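PDB 2QJC: diadenosine tetraphosphatase, putative from Trypanosoma brucei, which probably hydrolyses phosphate esters or anhydrides such as diadenosine tetraphosphate, using a pair of manganese ions in a calcineurin-like phosphoesterase fold. Local coordinates for residues R20-D26 with L231-P237; T199-D205 with P216-D222. All coordinates share one frame; numbering follows the deposited sequence.

Contact 1. Residues R20-D26 with L231-P237. With MN (manganese (II) ion), chain B.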
# COMPACT_ATOMS: atom_id res chain seq x y z
N ARG A 20 12.55 4.85 -13.35
CA ARG A 20 11.77 5.64 -12.42
C ARG A 20 10.62 4.80 -11.83
O ARG A 20 9.92 4.09 -12.55
CB ARG A 20 11.21 6.84 -13.18
CG ARG A 20 10.57 7.93 -12.37
CD ARG A 20 9.76 8.77 -13.36
NE ARG A 20 9.20 9.97 -12.78
CZ ARG A 20 8.14 10.60 -13.26
NH1 ARG A 20 7.52 10.13 -14.34
NH2 ARG A 20 7.71 11.70 -12.67
N VAL A 21 10.43 4.89 -10.51
CA VAL A 21 9.38 4.13 -9.84
C VAL A 21 8.41 5.02 -9.07
O VAL A 21 8.81 5.89 -8.31
CB VAL A 21 9.99 3.09 -8.87
CG1 VAL A 21 8.87 2.35 -8.11
CG2 VAL A 21 10.84 2.10 -9.65
N ILE A 22 7.11 4.78 -9.27
CA ILE A 22 6.07 5.56 -8.63
C ILE A 22 5.25 4.66 -7.70
O ILE A 22 4.65 3.68 -8.13
CB ILE A 22 5.17 6.21 -9.71
CG1 ILE A 22 6.01 7.18 -10.54
CG2 ILE A 22 4.01 6.95 -9.06
CD1 ILE A 22 5.31 7.72 -11.74
N ILE A 23 5.24 5.01 -6.42
CA ILE A 23 4.53 4.24 -5.40
C ILE A 23 3.38 5.09 -4.86
O ILE A 23 3.60 6.21 -4.35
CB ILE A 23 5.50 3.85 -4.26
CG1 ILE A 23 6.71 3.12 -4.86
CG2 ILE A 23 4.78 2.95 -3.25
CD1 ILE A 23 7.82 2.83 -3.87
N VAL A 24 2.17 4.56 -4.97
CA VAL A 24 0.97 5.29 -4.56
C VAL A 24 0.25 4.76 -3.31
O VAL A 24 0.23 3.55 -3.05
CB VAL A 24 -0.04 5.39 -5.75
CG1 VAL A 24 -0.26 4.02 -6.36
CG2 VAL A 24 -1.37 5.99 -5.29
N GLY A 25 -0.30 5.69 -2.53
CA GLY A 25 -1.01 5.35 -1.30
C GLY A 25 -2.37 4.73 -1.51
O GLY A 25 -2.77 4.45 -2.64
N ASP A 26 -3.10 4.51 -0.41
CA ASP A 26 -4.42 3.88 -0.45
C ASP A 26 -5.35 4.53 -1.48
O ASP A 26 -5.69 5.71 -1.36
CB ASP A 26 -5.07 3.90 0.95
CG ASP A 26 -4.27 3.12 1.99
OD1 ASP A 26 -3.03 3.29 2.05
OD2 ASP A 26 -4.88 2.34 2.76
N LEU A 231 -4.43 12.02 -2.47
CA LEU A 231 -3.82 10.78 -2.95
C LEU A 231 -2.37 11.13 -3.23
O LEU A 231 -2.06 11.88 -4.15
CB LEU A 231 -4.49 10.27 -4.23
CG LEU A 231 -4.08 8.85 -4.65
CD1 LEU A 231 -4.47 7.85 -3.54
CD2 LEU A 231 -4.75 8.48 -5.98
N SER A 232 -1.47 10.58 -2.40
CA SER A 232 -0.05 10.86 -2.50
C SER A 232 0.79 9.73 -3.07
O SER A 232 0.44 8.55 -2.97
CB SER A 232 0.50 11.22 -1.12
OG SER A 232 -0.32 12.19 -0.50
N ALA A 233 1.92 10.10 -3.67
CA ALA A 233 2.83 9.13 -4.23
C ALA A 233 4.27 9.52 -3.94
O ALA A 233 4.59 10.71 -3.83
CB ALA A 233 2.63 9.02 -5.75
N ALA A 234 5.12 8.51 -3.79
CA ALA A 234 6.55 8.71 -3.56
C ALA A 234 7.24 8.38 -4.88
O ALA A 234 6.98 7.34 -5.48
CB ALA A 234 7.06 7.80 -2.45
N VAL A 235 8.12 9.27 -5.33
CA VAL A 235 8.83 9.08 -6.58
C VAL A 235 10.30 8.73 -6.37
O VAL A 235 11.00 9.40 -5.61
CB VAL A 235 8.75 10.35 -7.46
CG1 VAL A 235 9.36 10.08 -8.84
CG2 VAL A 235 7.30 10.79 -7.59
N PHE A 236 10.75 7.67 -7.03
CA PHE A 236 12.14 7.24 -6.93
C PHE A 236 12.75 7.19 -8.33
O PHE A 236 12.10 6.76 -9.28
CB PHE A 236 12.21 5.86 -6.25
CG PHE A 236 11.83 5.89 -4.80
CD1 PHE A 236 12.78 6.23 -3.83
CD2 PHE A 236 10.52 5.67 -4.40
CE1 PHE A 236 12.42 6.36 -2.48
CE2 PHE A 236 10.13 5.80 -3.04
CZ PHE A 236 11.09 6.14 -2.08
N PRO A 237 14.01 7.61 -8.46
CA PRO A 237 14.90 8.10 -7.41
C PRO A 237 14.54 9.45 -6.78
O PRO A 237 13.88 10.29 -7.39
CB PRO A 237 16.27 8.13 -8.09
CG PRO A 237 15.92 8.46 -9.51
CD PRO A 237 14.70 7.60 -9.77
MN MN B . -6.88 1.91 3.65
O HOH W 1 -7.04 4.03 4.35

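Contact 2. Residues T199-D205 with P216-D222. With MN (manganese (II) ion), chain C.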
# COMPACT_ATOMS: atom_id res chain seq x y z
N THR A 199 14.43 1.73 2.81
CA THR A 199 13.38 2.70 3.08
C THR A 199 12.08 1.92 2.85
O THR A 199 11.88 1.34 1.78
CB THR A 199 13.39 3.87 2.08
OG1 THR A 199 14.56 4.67 2.28
CG2 THR A 199 12.14 4.74 2.26
N VAL A 200 11.21 1.88 3.85
CA VAL A 200 9.95 1.17 3.72
C VAL A 200 8.85 2.17 3.38
O VAL A 200 8.64 3.16 4.08
CB VAL A 200 9.57 0.44 5.02
CG1 VAL A 200 8.13 -0.10 4.94
CG2 VAL A 200 10.55 -0.71 5.26
N VAL A 201 8.15 1.91 2.28
CA VAL A 201 7.06 2.78 1.85
C VAL A 201 5.75 2.04 2.11
O VAL A 201 5.57 0.89 1.69
CB VAL A 201 7.20 3.14 0.35
CG1 VAL A 201 6.10 4.10 -0.06
CG2 VAL A 201 8.61 3.74 0.08
N PHE A 202 4.82 2.70 2.79
CA PHE A 202 3.56 2.07 3.15
C PHE A 202 2.36 3.02 3.11
O PHE A 202 2.49 4.18 2.76
CB PHE A 202 3.70 1.48 4.56
CG PHE A 202 3.97 2.51 5.63
CD1 PHE A 202 2.97 2.90 6.51
CD2 PHE A 202 5.23 3.11 5.75
CE1 PHE A 202 3.21 3.87 7.50
CE2 PHE A 202 5.49 4.08 6.72
CZ PHE A 202 4.47 4.46 7.60
N GLY A 203 1.19 2.49 3.48
CA GLY A 203 -0.04 3.27 3.54
C GLY A 203 -0.84 2.82 4.76
O GLY A 203 -0.34 2.92 5.89
N HIS A 204 -2.06 2.33 4.56
CA HIS A 204 -2.92 1.81 5.63
C HIS A 204 -3.44 2.72 6.76
O HIS A 204 -4.66 2.80 6.97
CB HIS A 204 -2.24 0.59 6.27
CG HIS A 204 -3.00 -0.00 7.42
ND1 HIS A 204 -4.27 -0.52 7.30
CD2 HIS A 204 -2.64 -0.19 8.72
CE1 HIS A 204 -4.67 -1.00 8.46
NE2 HIS A 204 -3.70 -0.81 9.34
N ASP A 205 -2.53 3.37 7.47
CA ASP A 205 -2.85 4.21 8.63
C ASP A 205 -3.40 5.61 8.33
O ASP A 205 -2.76 6.62 8.63
CB ASP A 205 -1.59 4.33 9.51
CG ASP A 205 -1.90 4.76 10.96
OD1 ASP A 205 -0.95 4.84 11.77
OD2 ASP A 205 -3.08 5.01 11.30
N PRO A 216 14.86 9.51 5.74
CA PRO A 216 14.56 8.75 4.52
C PRO A 216 14.34 7.25 4.79
O PRO A 216 14.20 6.47 3.84
CB PRO A 216 15.80 8.99 3.67
CG PRO A 216 16.89 8.92 4.70
CD PRO A 216 16.32 9.75 5.85
N LEU A 217 14.29 6.85 6.06
CA LEU A 217 14.11 5.44 6.40
C LEU A 217 12.71 4.89 6.17
O LEU A 217 12.54 3.68 6.00
CB LEU A 217 14.54 5.19 7.85
CG LEU A 217 16.04 5.33 8.13
CD1 LEU A 217 16.31 5.03 9.60
CD2 LEU A 217 16.82 4.37 7.24
N ALA A 218 11.70 5.76 6.18
CA ALA A 218 10.32 5.31 5.98
C ALA A 218 9.43 6.43 5.44
O ALA A 218 9.72 7.62 5.62
CB ALA A 218 9.74 4.74 7.28
N ILE A 219 8.34 6.04 4.77
CA ILE A 219 7.39 7.00 4.20
C ILE A 219 5.95 6.47 4.23
O ILE A 219 5.63 5.49 3.54
CB ILE A 219 7.74 7.32 2.73
CG1 ILE A 219 9.15 7.92 2.64
CG2 ILE A 219 6.69 8.27 2.15
CD1 ILE A 219 9.63 8.22 1.24
N GLY A 220 5.10 7.11 5.04
CA GLY A 220 3.71 6.71 5.12
C GLY A 220 2.89 7.55 4.15
O GLY A 220 2.72 8.75 4.36
N LEU A 221 2.38 6.92 3.10
CA LEU A 221 1.62 7.64 2.07
C LEU A 221 0.11 7.73 2.21
O LEU A 221 -0.54 8.31 1.34
CB LEU A 221 1.91 7.05 0.69
CG LEU A 221 3.33 7.10 0.10
CD1 LEU A 221 3.40 6.21 -1.15
CD2 LEU A 221 3.67 8.53 -0.26
N ASP A 222 -0.47 7.18 3.28
CA ASP A 222 -1.93 7.26 3.36
C ASP A 222 -2.46 8.61 3.81
O ASP A 222 -2.77 8.82 4.99
CB ASP A 222 -2.50 6.16 4.26
CG ASP A 222 -4.00 5.99 4.07
OD1 ASP A 222 -4.60 6.82 3.34
OD2 ASP A 222 -4.58 5.03 4.64
MN MN C . -5.55 -0.87 5.43
O HOH W 2 0.74 5.77 5.61

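Contact 1. Residues R20-D26 with L231-P237
Val21 and Phe236 open an antiparallel pairing of strand 21-24 with strand 231-236, and each takes the other's carbonyl: Val21 N reaches Phe236 O at 2.8 Å, and Phe236 N returns to Val21 O. Ile23 and Ala234 form the second hydrogen-bonded pair, its shorter bond running from Ala234 N to Ile23 O at 2.8 Å. Beyond the regular strand, Gly25 N still binds Ser232 O at 3.0 Å.

The apolar contacts divide between two faces. On one, the CD1 methyl of Ile23 meets the Phe236 ring obliquely, 3.9 Å from CE2, and Val137 of strand 137-140 touches both side chains. On the other, Ile22 CG2 lies 4.1 Å from Ala233 CB, and Val24 CG2 packs 4.0 Å from Leu231 CG; Leu37 of helix 31-41 covers Val24, Leu231 and Ala233. Val24 puts this methyl beside its own carbonyl carbon, anti to the backbone N, while CD1 of Leu231 reaches on to Asp26 O.

At the polar ends, Arg20 runs extended past Val235, its NE 3.9 Å from CG1, toward a salt bridge with Asp48 and a hydrogen bond to Val41 O. Asp26 points its CB away from strand 231-236, and its OD2 binds manganese at 2.2 Å; His28, Asp55 and a water share the ion. A central strand running out into a metal-binding Asp-X-His loop is the first signature of the calcineurin-like metallophosphoesterase fold.

Contact 2. Residues T199-D205 with P216-D222
Phe202 and Gly220 form the last bridge of a parallel pairing between strands 199-202 and 218-220, at one border of the second sheet of the metallophosphoesterase sandwich. The Phe202 CG sits between backbone N and carbonyl carbon (chi1 62°), which swings the ring across the neighbouring strand. Gly220 CA lies over one ring face in a CH-pi contact, 3.6 Å from the centroid and 18° off the normal; Ala218 CB approaches the edge, and Trp190 adds an edge-to-face contact. Phe202 N donates to Ile219 O, and Phe202 O accepts from Leu221 N at 2.8 Å.

On the sheet face turned from the Phe202 ring, Val201 holds CG1 anti to its backbone N (chi1 -177°), where it meets Leu221 CD1 at 3.6 Å. Ile23 of the other sheet touches both side chains.

Past the strands, Asp222 points its CB toward 199-205, packing it 3.8 Å from Gly203 C; OD1 accepts a hydrogen bond from Arg224 N. One water donates to Gly203 O and accepts from Asp222 N. His204 bonds NE2 to Thr160 O, and in a site shared with Asp55, Asn81 and His141 its ND1 binds manganese at 2.3 Å.

How the contacts relate
Both contacts are largely buried, their more exposed residues at the ends remote from the metals, but they belong to different sheets. Contact 1 joins antiparallel strands inside one sheet; contact 2 joins parallel strands at the border of the other. The sheets face each other through Ile23, Ala234 and Phe236 of contact 1 and Val201 and Leu221 of contact 2. Both rest on backbone hydrogen bonds; contact 1 adds mainly apolar packing, contact 2 also a glycine-ring CH-pi contact and a bridging water. At the metal end each delivers a ligand to a different manganese, and Asp26 OD1 probably accepts a hydrogen bond from His204 N at 2.9 Å, tying the metal-binding loops together.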